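Local coordinates for protein geranyltranstransferase (PDB 7LBJ) that probably makes farnesyl diphosphate or a longer prenyl diphosphate from an allylic diphosphate and isopentenyl diphosphate, with magnesium as cofactor, at residues D227-V232 with G262-L267; G220-V225 with H268-R273; Q163-D168 with H183-G188; P57-A62 with A189-A194; A210-F215 with D286-L291. All coordinates share one frame; numbering follows the deposited sequence. Where two conformers were deposited one is given.

Contact 1: residues D227-V232 with G262-L267; sequences DDILDV and GAKAQL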
# COMPACT_ATOMS: atom_id res chain seq x y z
N ASP A 227 -15.37 8.88 -21.44
CA ASP A 227 -16.31 8.34 -20.46
C ASP A 227 -17.44 9.32 -20.20
O ASP A 227 -18.62 8.94 -20.18
CB ASP A 227 -15.57 8.02 -19.16
CG ASP A 227 -15.02 6.59 -19.12
OD1 ASP A 227 -15.04 5.89 -20.16
OD2 ASP A 227 -14.55 6.16 -18.04
N ASP A 228 -17.10 10.60 -20.01
CA ASP A 228 -18.11 11.63 -19.80
C ASP A 228 -19.08 11.70 -20.97
O ASP A 228 -20.30 11.81 -20.77
CB ASP A 228 -17.46 12.99 -19.59
CG ASP A 228 -16.96 13.19 -18.19
OD1 ASP A 228 -16.99 12.22 -17.39
OD2 ASP A 228 -16.55 14.33 -17.87
N ILE A 229 -18.55 11.67 -22.19
CA ILE A 229 -19.42 11.73 -23.37
C ILE A 229 -20.35 10.52 -23.40
O ILE A 229 -21.56 10.65 -23.67
CB ILE A 229 -18.58 11.83 -24.65
CG1 ILE A 229 -17.93 13.22 -24.74
CG2 ILE A 229 -19.45 11.59 -25.89
CD1 ILE A 229 -16.78 13.28 -25.73
N LEU A 230 -19.82 9.34 -23.08
CA LEU A 230 -20.64 8.13 -23.10
C LEU A 230 -21.73 8.18 -22.04
O LEU A 230 -22.86 7.74 -22.29
CB LEU A 230 -19.76 6.90 -22.89
CG LEU A 230 -18.83 6.55 -24.05
CD1 LEU A 230 -17.86 5.46 -23.62
CD2 LEU A 230 -19.64 6.12 -25.26
N ASP A 231 -21.41 8.69 -20.85
CA ASP A 231 -22.40 8.82 -19.78
C ASP A 231 -23.60 9.64 -20.25
O ASP A 231 -24.75 9.28 -19.97
CB ASP A 231 -21.76 9.45 -18.54
CG ASP A 231 -20.89 8.48 -17.77
OD1 ASP A 231 -20.97 7.26 -18.02
OD2 ASP A 231 -20.11 8.94 -16.91
N VAL A 232 -23.36 10.74 -20.96
CA VAL A 232 -24.47 11.53 -21.49
C VAL A 232 -25.19 10.77 -22.60
O VAL A 232 -26.42 10.85 -22.72
CB VAL A 232 -23.97 12.90 -21.99
CG1 VAL A 232 -25.14 13.73 -22.49
CG2 VAL A 232 -23.23 13.64 -20.89
N GLY A 262 -18.28 20.85 -27.49
CA GLY A 262 -16.97 21.25 -27.01
C GLY A 262 -16.17 20.08 -26.46
O GLY A 262 -14.95 19.99 -26.68
N ALA A 263 -16.83 19.17 -25.76
CA ALA A 263 -16.14 18.01 -25.21
C ALA A 263 -15.72 17.05 -26.32
O ALA A 263 -14.66 16.43 -26.24
CB ALA A 263 -17.03 17.28 -24.19
N LYS A 264 -16.55 16.91 -27.36
CA LYS A 264 -16.15 16.08 -28.49
C LYS A 264 -14.94 16.67 -29.20
O LYS A 264 -14.02 15.93 -29.59
CB LYS A 264 -17.33 15.91 -29.47
CG LYS A 264 -18.40 14.93 -28.97
CD LYS A 264 -19.54 14.82 -29.99
CE LYS A 264 -20.56 13.79 -29.56
NZ LYS A 264 -21.77 13.80 -30.45
N ALA A 265 -14.89 18.00 -29.32
CA ALA A 265 -13.71 18.64 -29.90
C ALA A 265 -12.49 18.43 -29.01
O ALA A 265 -11.39 18.19 -29.52
CB ALA A 265 -13.98 20.14 -30.11
N GLN A 266 -12.67 18.52 -27.69
CA GLN A 266 -11.58 18.22 -26.75
C GLN A 266 -11.04 16.81 -26.96
O GLN A 266 -9.82 16.59 -27.01
CB GLN A 266 -12.08 18.39 -25.32
CG GLN A 266 -11.04 18.11 -24.22
CD GLN A 266 -11.63 18.14 -22.83
OE1 GLN A 266 -12.84 17.95 -22.65
NE2 GLN A 266 -10.79 18.37 -21.82
N LEU A 267 -11.94 15.83 -27.07
CA LEU A 267 -11.52 14.46 -27.28
C LEU A 267 -10.82 14.29 -28.63
O LEU A 267 -9.81 13.58 -28.73
CB LEU A 267 -12.72 13.51 -27.19
CG LEU A 267 -12.39 12.02 -27.30
CD1 LEU A 267 -11.45 11.66 -26.13
CD2 LEU A 267 -13.69 11.21 -27.26
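The carbonyl oxygen of Ala263 accepts the backbone N-H of Leu267 (N to O 2.9 Å) and has the terminal methyl of Ile229 laid against it, Ile229 CD1 lying 3.8 Å from Ala263 O. Ile229 carries the whole contact. Its CG1 stands beside the backbone N (chi1 -71°) and the chain then runs on extended, which sends CD1 straight across to helix 260-277. There CD1 meets CD2 of Leu267 at 4.0 Å and CG of Lys264, also at 4.0 Å, while Ile229 CG1 faces the methyl of Ala263. With Met260 touching it as well, Ile229 is a knob in a hole made of residues 260, 263, 264 and 267. The axes of the two segments approach to 10.4 Å, their directions 145° apart. From Lys264 only the aliphatic root joins in; its extended chain carries NZ onward to a long, weak ion pair with Glu233.

Residues 227-231 spell the second DDxxD motif of the prenyl synthase family, which in relatives helps bind magnesium. Of the motif's two apolar residues, Ile229 is the one that packs on the neighbouring helix. Asp228 OD2 accepts the backbone N-H of Phe254, and Asp227 forms a salt bridge with Arg298. The short helix 254-258 closes one flank of the helix pair, its Pro255 touching both Asp228 and Ala263.

Contact 2: residues G220-V225 with H268-R273; sequences GLAFQV and HELAAR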
# COMPACT_ATOMS: atom_id res chain seq x y z
N GLY A 220 -4.61 9.51 -20.53
CA GLY A 220 -5.39 9.42 -19.32
C GLY A 220 -6.55 10.40 -19.31
O GLY A 220 -7.65 10.07 -18.86
N LEU A 221 -6.32 11.62 -19.81
CA LEU A 221 -7.42 12.57 -19.92
C LEU A 221 -8.41 12.14 -21.00
O LEU A 221 -9.63 12.17 -20.78
CB LEU A 221 -6.88 13.98 -20.22
CG LEU A 221 -7.94 15.09 -20.34
CD1 LEU A 221 -8.78 15.15 -19.08
CD2 LEU A 221 -7.31 16.49 -20.62
N ALA A 222 -7.91 11.69 -22.16
CA ALA A 222 -8.80 11.26 -23.23
C ALA A 222 -9.78 10.21 -22.74
O ALA A 222 -10.98 10.26 -23.06
CB ALA A 222 -7.99 10.73 -24.42
N PHE A 223 -9.29 9.23 -21.98
CA PHE A 223 -10.17 8.17 -21.48
C PHE A 223 -11.33 8.76 -20.69
O PHE A 223 -12.48 8.33 -20.82
CB PHE A 223 -9.33 7.22 -20.63
CG PHE A 223 -10.00 5.94 -20.29
CD1 PHE A 223 -9.93 4.86 -21.16
CD2 PHE A 223 -10.68 5.78 -19.08
CE1 PHE A 223 -10.54 3.64 -20.84
CE2 PHE A 223 -11.30 4.57 -18.76
CZ PHE A 223 -11.23 3.50 -19.64
N GLN A 224 -11.04 9.77 -19.87
CA GLN A 224 -12.08 10.34 -19.02
C GLN A 224 -13.05 11.23 -19.79
O GLN A 224 -14.25 11.21 -19.51
CB GLN A 224 -11.43 11.12 -17.87
CG GLN A 224 -12.45 11.68 -16.90
CD GLN A 224 -13.22 10.59 -16.19
OE1 GLN A 224 -12.66 9.56 -15.83
NE2 GLN A 224 -14.54 10.79 -16.02
N VAL A 225 -12.56 12.03 -20.74
CA VAL A 225 -13.47 12.81 -21.59
C VAL A 225 -14.42 11.87 -22.34
O VAL A 225 -15.64 12.11 -22.39
CB VAL A 225 -12.66 13.69 -22.56
CG1 VAL A 225 -13.59 14.43 -23.53
CG2 VAL A 225 -11.80 14.70 -21.77
N HIS A 268 -11.34 14.94 -29.66
CA HIS A 268 -10.75 14.85 -30.99
C HIS A 268 -9.32 15.39 -31.01
O HIS A 268 -8.44 14.81 -31.65
CB HIS A 268 -11.60 15.61 -32.00
CG HIS A 268 -11.17 15.42 -33.41
ND1 HIS A 268 -10.42 16.35 -34.10
CD2 HIS A 268 -11.38 14.39 -34.28
CE1 HIS A 268 -10.19 15.91 -35.32
NE2 HIS A 268 -10.76 14.73 -35.46
N GLU A 269 -9.08 16.50 -30.30
CA GLU A 269 -7.73 17.05 -30.22
C GLU A 269 -6.79 16.11 -29.49
O GLU A 269 -5.64 15.94 -29.89
CB GLU A 269 -7.73 18.42 -29.54
CG GLU A 269 -6.34 19.10 -29.49
CD GLU A 269 -5.44 18.68 -28.30
OE1 GLU A 269 -5.96 18.47 -27.17
OE2 GLU A 269 -4.20 18.59 -28.51
N LEU A 270 -7.26 15.52 -28.38
CA LEU A 270 -6.42 14.57 -27.64
C LEU A 270 -6.08 13.36 -28.49
O LEU A 270 -4.94 12.86 -28.45
CB LEU A 270 -7.12 14.15 -26.34
CG LEU A 270 -7.18 15.21 -25.22
CD1 LEU A 270 -8.26 14.88 -24.19
CD2 LEU A 270 -5.83 15.40 -24.49
N ALA A 271 -7.04 12.87 -29.29
CA ALA A 271 -6.76 11.77 -30.21
C ALA A 271 -5.66 12.14 -31.19
O ALA A 271 -4.71 11.37 -31.40
CB ALA A 271 -8.05 11.38 -30.95
N ALA A 272 -5.80 13.29 -31.85
CA ALA A 272 -4.77 13.71 -32.79
C ALA A 272 -3.44 13.92 -32.09
O ALA A 272 -2.38 13.55 -32.61
CB ALA A 272 -5.21 14.99 -33.50
N ARG A 273 -3.46 14.50 -30.88
CA ARG A 273 -2.23 14.75 -30.16
C ARG A 273 -1.49 13.45 -29.87
O ARG A 273 -0.28 13.35 -30.09
CB ARG A 273 -2.52 15.49 -28.85
CG ARG A 273 -1.28 16.10 -28.23
CD ARG A 273 -1.49 16.33 -26.74
NE ARG A 273 -2.58 17.27 -26.50
CZ ARG A 273 -2.95 17.68 -25.29
NH1 ARG A 273 -2.30 17.28 -24.20
NH2 ARG A 273 -3.99 18.50 -25.18
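Knobs-into-holes packing joins the antiparallel helices 206-233 and 260-277 here, with Leu270 as the knob. The hole is a diamond on helix 206-233 formed by Leu221, Ala222 and Val225, with Ala218 one turn earlier as its fourth corner. Leu270 CG is held beside its own backbone N (chi1 -72°), and from there CD1 is the branch that enters: it lies 3.8 Å from Ala222 CA, close to the backbone itself, and 3.9 Å from Leu221 CG. Val225 offers CG2 to the same methyl from the next turn, rather more loosely at 4.3 Å. The side chains of Leu221 and Leu270 meet at about a right angle, with Leu270 CD1 against the branch point and CD2 of Leu221. Where the helices come nearest, the small residue Ala222 puts its CB 4.0 Å from Leu270 CB; the segment axes are 9.5 Å apart and 149° from parallel.

The second methyl of Leu270, CD2, lies under the rim of the Arg273 guanidinium, 3.6 Å from its plane. That flat group is fixed by Glu269 one turn back, which it grips side-on: Arg273 NE to Glu269 OE2 is 2.9 Å and nearly in the guanidinium plane, whereas NH2 to OE1, at 2.8 Å, is tilted. Both oxygens use their syn lone pairs. This bidentate salt bridge thus roofs the apolar knob on its outer side. Phe254 of helix 254-258 touches Leu221 and Val225, while Val296 of helix 286-297 touches both Ala222 and Ala271, placing the pair between these two helices.

Contact 3: residues Q163-D168 with H183-G188; sequences QALDID and HALKTG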
# COMPACT_ATOMS: atom_id res chain seq x y z
N GLN A 163 -8.73 10.82 -5.59
CA GLN A 163 -9.94 10.32 -4.94
C GLN A 163 -10.42 11.30 -3.88
O GLN A 163 -11.62 11.57 -3.77
CB GLN A 163 -9.68 8.95 -4.30
CG GLN A 163 -9.43 7.79 -5.27
CD GLN A 163 -9.00 6.49 -4.55
OE1 GLN A 163 -7.84 6.34 -4.15
NE2 GLN A 163 -9.93 5.56 -4.38
N ALA A 164 -9.49 11.85 -3.09
CA ALA A 164 -9.87 12.80 -2.05
C ALA A 164 -10.43 14.09 -2.64
O ALA A 164 -11.40 14.65 -2.11
CB ALA A 164 -8.66 13.11 -1.16
N LEU A 165 -9.80 14.61 -3.69
CA LEU A 165 -10.34 15.80 -4.35
C LEU A 165 -11.77 15.57 -4.81
O LEU A 165 -12.62 16.46 -4.70
CB LEU A 165 -9.46 16.19 -5.54
CG LEU A 165 -8.10 16.78 -5.18
CD1 LEU A 165 -7.22 16.93 -6.42
CD2 LEU A 165 -8.26 18.13 -4.49
N ASP A 166 -12.04 14.37 -5.33
CA ASP A 166 -13.39 14.02 -5.78
C ASP A 166 -14.37 13.99 -4.61
O ASP A 166 -15.48 14.53 -4.70
CB ASP A 166 -13.32 12.67 -6.49
CG ASP A 166 -14.50 12.44 -7.41
OD1 ASP A 166 -15.41 13.29 -7.43
OD2 ASP A 166 -14.50 11.42 -8.12
N ILE A 167 -13.99 13.35 -3.51
CA ILE A 167 -14.86 13.30 -2.34
C ILE A 167 -15.11 14.69 -1.79
O ILE A 167 -16.25 15.03 -1.44
CB ILE A 167 -14.26 12.37 -1.28
CG1 ILE A 167 -14.43 10.92 -1.73
CG2 ILE A 167 -14.90 12.61 0.09
CD1 ILE A 167 -13.91 10.00 -0.74
N ASP A 168 -14.08 15.53 -1.73
CA ASP A 168 -14.28 16.89 -1.23
C ASP A 168 -15.27 17.67 -2.09
O ASP A 168 -15.96 18.57 -1.59
CB ASP A 168 -12.95 17.65 -1.18
CG ASP A 168 -12.03 17.20 -0.04
OD1 ASP A 168 -12.50 16.50 0.89
OD2 ASP A 168 -10.83 17.54 -0.09
N HIS A 183 -8.84 14.82 -12.23
CA HIS A 183 -8.64 13.62 -13.05
C HIS A 183 -7.16 13.31 -13.24
O HIS A 183 -6.77 12.14 -13.29
CB HIS A 183 -9.34 13.79 -14.41
CG HIS A 183 -10.83 13.70 -14.33
ND1 HIS A 183 -11.49 12.59 -13.83
CD2 HIS A 183 -11.81 14.57 -14.69
CE1 HIS A 183 -12.79 12.79 -13.87
NE2 HIS A 183 -13.01 13.98 -14.40
N ALA A 184 -6.31 14.34 -13.37
CA ALA A 184 -4.89 14.09 -13.54
C ALA A 184 -4.33 13.26 -12.38
O ALA A 184 -3.42 12.45 -12.58
CB ALA A 184 -4.11 15.40 -13.65
N LEU A 185 -4.82 13.50 -11.16
CA LEU A 185 -4.37 12.72 -10.00
C LEU A 185 -5.14 11.41 -9.89
O LEU A 185 -4.54 10.34 -9.67
CB LEU A 185 -4.53 13.51 -8.70
CG LEU A 185 -3.42 14.48 -8.32
CD1 LEU A 185 -3.50 15.70 -9.19
CD2 LEU A 185 -3.52 14.88 -6.84
N LYS A 186 -6.46 11.47 -10.02
CA LYS A 186 -7.30 10.32 -9.69
C LYS A 186 -7.08 9.16 -10.66
O LYS A 186 -7.04 8.01 -10.23
CB LYS A 186 -8.77 10.71 -9.69
CG LYS A 186 -9.68 9.54 -9.30
CD LYS A 186 -11.12 9.96 -9.06
CE LYS A 186 -12.03 8.72 -8.98
NZ LYS A 186 -13.28 9.00 -8.24
N THR A 187 -6.94 9.44 -11.95
CA THR A 187 -6.65 8.37 -12.91
C THR A 187 -5.45 8.63 -13.79
O THR A 187 -4.86 7.66 -14.29
CB THR A 187 -7.86 8.08 -13.81
OG1 THR A 187 -8.42 9.28 -14.33
CG2 THR A 187 -8.94 7.27 -13.04
N GLY A 188 -5.08 9.89 -14.02
CA GLY A 188 -3.99 10.16 -14.94
C GLY A 188 -2.65 9.66 -14.44
O GLY A 188 -1.85 9.12 -15.21
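Lys186 reaches across to Asp166 in a salt bridge, NZ to OD2 2.7 Å, using the anti lone pair of that oxygen. The lysine leaves its helix with CG anti to the backbone N (chi1 -178°) and stays extended to its end, which gives NZ the reach to Asp166. Its root lies against the other helix, with Lys186 CG 4.0 Å from the backbone N of Gln163. Asp166, likewise turned with CG anti to N, holds its carboxylate out to meet the lysine. Beside this polar bridge, Leu165 CD1 and Leu185 CD2 touch lightly at 4.3 Å.

One shell out, Met182 touches both Leu165 and Asp166, and Gln163 donates from NE2 to OD1 of Asp92. The second subunit covers the outer side of helix 159-168, with its Leu120 on Gln163 and its Pro37 on Leu165. Around Lys186 the helix is unusual: His183 O accepts from both Thr187 N (3.0 Å) and Gly188 N (2.9 Å), a widened pi-type turn. Gln163, by holding Asp92, connects this contact to the first aspartate-rich motif. A helix bearing a Lys-Thr pair is characteristic of trans-prenyl diphosphate synthases, where this lysine, as in relatives, probably helps hold the allylic diphosphate.

Contact 4: residues P57-A62 with A189-A194; sequences PLLVYA and ALIRAA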
# COMPACT_ATOMS: atom_id res chain seq x y z
N PRO A 57 -2.32 -2.87 -17.41
CA PRO A 57 -1.34 -3.89 -17.87
C PRO A 57 -0.99 -3.76 -19.34
O PRO A 57 0.19 -3.89 -19.72
CB PRO A 57 -2.06 -5.21 -17.59
CG PRO A 57 -2.98 -4.91 -16.50
CD PRO A 57 -3.44 -3.49 -16.68
N LEU A 58 -1.98 -3.51 -20.20
CA LEU A 58 -1.72 -3.39 -21.63
C LEU A 58 -0.77 -2.23 -21.91
O LEU A 58 0.12 -2.33 -22.77
CB LEU A 58 -3.03 -3.19 -22.39
CG LEU A 58 -3.92 -4.42 -22.52
CD1 LEU A 58 -5.18 -4.06 -23.27
CD2 LEU A 58 -3.17 -5.53 -23.23
N LEU A 59 -0.92 -1.13 -21.19
CA LEU A 59 0.00 -0.02 -21.37
C LEU A 59 1.43 -0.41 -20.98
O LEU A 59 2.38 -0.00 -21.64
CB LEU A 59 -0.46 1.19 -20.57
CG LEU A 59 -1.69 1.93 -21.13
CD1 LEU A 59 -2.30 2.78 -20.02
CD2 LEU A 59 -1.30 2.82 -22.33
N VAL A 60 1.59 -1.17 -19.89
CA VAL A 60 2.94 -1.63 -19.51
C VAL A 60 3.53 -2.49 -20.62
O VAL A 60 4.67 -2.28 -21.06
CB VAL A 60 2.90 -2.41 -18.17
CG1 VAL A 60 4.27 -3.03 -17.89
CG2 VAL A 60 2.48 -1.47 -17.02
N TYR A 61 2.78 -3.48 -21.08
CA TYR A 61 3.31 -4.36 -22.11
C TYR A 61 3.57 -3.60 -23.41
O TYR A 61 4.59 -3.82 -24.07
CB TYR A 61 2.34 -5.51 -22.37
CG TYR A 61 2.24 -6.55 -21.26
CD1 TYR A 61 3.36 -7.28 -20.86
CD2 TYR A 61 1.01 -6.84 -20.68
CE1 TYR A 61 3.25 -8.28 -19.86
CE2 TYR A 61 0.89 -7.85 -19.69
CZ TYR A 61 2.01 -8.55 -19.29
OH TYR A 61 1.87 -9.53 -18.33
N ALA A 62 2.65 -2.71 -23.80
CA ALA A 62 2.76 -2.01 -25.08
C ALA A 62 3.93 -1.04 -25.05
O ALA A 62 4.62 -0.85 -26.06
CB ALA A 62 1.47 -1.26 -25.40
N ALA A 189 -2.40 9.80 -13.14
CA ALA A 189 -1.08 9.48 -12.61
C ALA A 189 -0.75 7.99 -12.77
O ALA A 189 0.36 7.63 -13.15
CB ALA A 189 -0.99 9.89 -11.13
N LEU A 190 -1.71 7.11 -12.45
CA LEU A 190 -1.42 5.68 -12.57
C LEU A 190 -1.32 5.24 -14.02
O LEU A 190 -0.56 4.31 -14.33
CB LEU A 190 -2.49 4.87 -11.84
CG LEU A 190 -2.35 3.35 -11.82
CD1 LEU A 190 -1.08 2.96 -11.06
CD2 LEU A 190 -3.60 2.77 -11.15
N ILE A 191 -2.05 5.89 -14.92
CA ILE A 191 -1.90 5.61 -16.34
C ILE A 191 -0.52 6.02 -16.83
O ILE A 191 0.13 5.28 -17.59
CB ILE A 191 -3.03 6.31 -17.13
CG1 ILE A 191 -4.30 5.45 -16.99
CG2 ILE A 191 -2.65 6.50 -18.59
CD1 ILE A 191 -5.61 6.17 -17.41
N ARG A 192 -0.02 7.19 -16.40
CA ARG A 192 1.35 7.57 -16.74
C ARG A 192 2.36 6.62 -16.09
O ARG A 192 3.38 6.30 -16.70
CB ARG A 192 1.63 9.01 -16.32
CG ARG A 192 0.87 10.03 -17.16
CD ARG A 192 0.81 11.36 -16.45
NE ARG A 192 2.14 11.95 -16.31
CZ ARG A 192 2.37 13.11 -15.69
NH1 ARG A 192 1.38 13.79 -15.13
NH2 ARG A 192 3.61 13.59 -15.65
N ALA A 193 2.09 6.16 -14.87
CA ALA A 193 3.01 5.21 -14.24
C ALA A 193 3.11 3.93 -15.06
O ALA A 193 4.20 3.36 -15.20
CB ALA A 193 2.58 4.87 -12.81
N ALA A 194 1.99 3.45 -15.60
CA ALA A 194 2.03 2.21 -16.36
C ALA A 194 2.94 2.35 -17.56
O ALA A 194 3.82 1.51 -17.79
CB ALA A 194 0.62 1.79 -16.79
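Leu59 and Val60, adjacent on helix 55-65, straddle the methyl of Ala194 on helix 176-201. Ala194 points directly at the other helix, and its CB is met by Leu59 CB at 4.0 Å on one flank and by Val60 CG2 at 3.8 Å on the other. Of the two valine branches, CG2 does the touching: it stands beside the backbone N, opposite the carbonyl carbon, which swings it onto Ala194. It also rests against the backbone there, 3.4 Å from Ala194 O. The small alanine lets the chains come close, with Val60 CA and Ala194 CA only 5.0 Å apart.

One turn back along helix 176-201, Leu59 and Ile191 cross obliquely. Leu59 starts from its helix with CG beside N (chi1 -73°) and extends toward Ile191, so that CD1 ends 4.0 Å from Ile191 CG2. Ile191 gives this branch to Leu59 and directs its longer arm elsewhere, CD1 lying against the alpha carbon of Gly220. No hydrogen bond crosses between the segments; all four touching residues are buried.

Two residues facing away have polar or aromatic partners: Arg192 forms a salt bridge with Asp213, and Tyr61 stacks on Trp18 and hydrogen-bonds Asp75 through its hydroxyl. Helix 75-92 covers Val60 through Ala77 and Val81. The two segments run in similar directions, 31° apart, their axes 8.8 Å from each other. The centre of the contact is about 6 Å from the centre of the chain: apolar core packing of the all-helical bundle of the isoprenoid synthase fold.

Contact 5: residues A210-F215 with D286-L291; sequences AQLDSF and DALRAL. With EDO (1,2-ethanediol), chain F.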
# COMPACT_ATOMS: atom_id res chain seq x y z
N ALA A 210 10.25 11.03 -21.29
CA ALA A 210 9.46 12.26 -21.27
C ALA A 210 8.49 12.31 -22.44
O ALA A 210 7.35 12.77 -22.32
CB ALA A 210 10.39 13.47 -21.29
N GLN A 211 8.94 11.86 -23.61
CA GLN A 211 8.05 11.82 -24.76
C GLN A 211 6.86 10.89 -24.52
O GLN A 211 5.70 11.25 -24.77
CB GLN A 211 8.87 11.38 -25.97
CG GLN A 211 8.09 11.13 -27.25
CD GLN A 211 9.00 10.44 -28.26
OE1 GLN A 211 9.29 9.26 -28.13
NE2 GLN A 211 9.50 11.20 -29.23
N LEU A 212 7.13 9.69 -24.02
CA LEU A 212 6.05 8.74 -23.72
C LEU A 212 5.16 9.24 -22.60
O LEU A 212 3.96 8.93 -22.58
CB LEU A 212 6.63 7.38 -23.34
CG LEU A 212 7.38 6.75 -24.51
CD1 LEU A 212 8.02 5.44 -24.11
CD2 LEU A 212 6.43 6.56 -25.72
N ASP A 213 5.72 10.00 -21.67
CA ASP A 213 4.89 10.56 -20.61
C ASP A 213 3.90 11.56 -21.17
O ASP A 213 2.75 11.63 -20.72
CB ASP A 213 5.77 11.21 -19.55
CG ASP A 213 4.98 11.60 -18.31
OD1 ASP A 213 4.34 10.71 -17.72
OD2 ASP A 213 5.01 12.78 -17.93
N SER A 214 4.31 12.34 -22.18
CA SER A 214 3.40 13.28 -22.84
C SER A 214 2.25 12.54 -23.51
O SER A 214 1.09 12.97 -23.47
CB SER A 214 4.20 14.10 -23.85
OG SER A 214 3.42 15.08 -24.48
N PHE A 215 2.57 11.42 -24.15
CA PHE A 215 1.52 10.58 -24.74
C PHE A 215 0.59 10.05 -23.65
O PHE A 215 -0.64 10.10 -23.77
CB PHE A 215 2.18 9.43 -25.51
CG PHE A 215 1.24 8.31 -25.90
CD1 PHE A 215 0.51 8.37 -27.08
CD2 PHE A 215 1.10 7.19 -25.10
CE1 PHE A 215 -0.34 7.32 -27.45
CE2 PHE A 215 0.27 6.14 -25.46
CZ PHE A 215 -0.46 6.21 -26.64
N ASP A 286 2.64 0.34 -32.78
CA ASP A 286 1.24 0.11 -33.15
C ASP A 286 0.38 -0.30 -31.96
O ASP A 286 -0.81 0.03 -31.92
CB ASP A 286 1.14 -0.94 -34.27
CG ASP A 286 1.36 -0.34 -35.65
OD1 ASP A 286 1.40 0.90 -35.77
OD2 ASP A 286 1.49 -1.11 -36.62
N ALA A 287 0.95 -1.04 -30.99
CA ALA A 287 0.16 -1.41 -29.82
C ALA A 287 -0.21 -0.17 -29.00
O ALA A 287 -1.38 0.01 -28.64
CB ALA A 287 0.93 -2.42 -28.96
N LEU A 288 0.76 0.70 -28.72
CA LEU A 288 0.43 1.94 -28.02
C LEU A 288 -0.57 2.76 -28.82
O LEU A 288 -1.52 3.32 -28.26
CB LEU A 288 1.68 2.76 -27.75
CG LEU A 288 2.51 2.43 -26.51
CD1 LEU A 288 3.70 3.37 -26.44
CD2 LEU A 288 1.66 2.54 -25.25
N ARG A 289 -0.39 2.83 -30.15
CA ARG A 289 -1.31 3.61 -30.97
C ARG A 289 -2.72 3.08 -30.83
O ARG A 289 -3.68 3.86 -30.80
CB ARG A 289 -0.89 3.57 -32.44
CG ARG A 289 0.29 4.47 -32.79
CD ARG A 289 0.71 4.20 -34.25
NE ARG A 289 1.88 4.98 -34.61
CZ ARG A 289 3.02 4.48 -35.07
NH1 ARG A 289 3.15 3.19 -35.35
NH2 ARG A 289 4.05 5.30 -35.27
N ALA A 290 -2.87 1.76 -30.73
CA ALA A 290 -4.20 1.17 -30.66
C ALA A 290 -4.83 1.36 -29.29
O ALA A 290 -6.07 1.40 -29.19
CB ALA A 290 -4.15 -0.32 -31.03
N LEU A 291 -4.03 1.46 -28.23
CA LEU A 291 -4.59 1.81 -26.93
C LEU A 291 -5.12 3.24 -26.93
O LEU A 291 -6.16 3.52 -26.33
CB LEU A 291 -3.55 1.62 -25.81
CG LEU A 291 -3.10 0.18 -25.59
CD1 LEU A 291 -1.92 0.10 -24.61
CD2 LEU A 291 -4.26 -0.68 -25.11
C1 EDO F . 3.67 16.66 -20.22
O1 EDO F . 3.69 16.40 -21.64
C2 EDO F . 3.59 15.35 -19.47
O2 EDO F . 4.94 14.88 -19.29
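An apolar pocket between helices 206-233 and 286-297 takes up Leu288, with Phe215 and Leu212 as its walls on the first helix. Phe215 points its ring at the other helix, CG anti to its backbone N (chi1 167°), and presents an edge rather than a face to the backbone there: its CZ lies 3.5 Å from Leu288 O, near the ring plane. Leu288 CD2 lies 3.9 Å from Phe215 CE2, beyond the rim and off the ring plane. The other methyl, Leu288 CD1, turns to Leu212 CD2 at 4.3 Å, one turn back on the phenylalanine's helix. The backbones stay well apart, with Phe215 CA and Leu288 CA 9.3 Å from each other, so the gap is bridged by side chains.

Within the all-helical isoprenoid synthase fold, this pocket lies where helix 286-297 starts near the C-terminal end of the chain. Leu66 and Leu278 from loops and Ala62 of helix 55-65 complete the lining around Leu288. Just outside, Arg289 binds Asp286 of its own helix, NH1 to OD1 2.9 Å with an N-H...O angle of 149°; the donor stands above the carboxylate plane but the oxygen lies in the guanidinium plane. The same guanidinium is held by the carbonyls of Leu278, Tyr281 and Gly282, and in this way fastens the preceding loop to the start of the helix.

On the other side of helix 206-233, Asp213 OD2, in a salt bridge with Arg192, also accepts an unusually short hydrogen bond, 2.5 Å, from O2 of a 1,2-ethanediol probably from the crystallisation liquor.

In the fold
From the N terminus, contact 4 opens first, on helix 55-65, and closes on helix 176-201. Contact 3 lies within that span: it opens at 163-168 and closes on the same helix 176-201, directly before the contact 4 segment. Contact 5 then begins on the next helix, 206-233, and closes at 286-291; inside it sits contact 2, and inside contact 2 sits contact 1. The two series follow one another and no contact crosses another. They are nonetheless joined in space: contacts 1 and 2 touch along one helix pair, contact 3 touches contact 4 where their segments adjoin, contact 4 meets contact 5 through packing and a salt bridge, and contact 2 touches contacts 3 and 4.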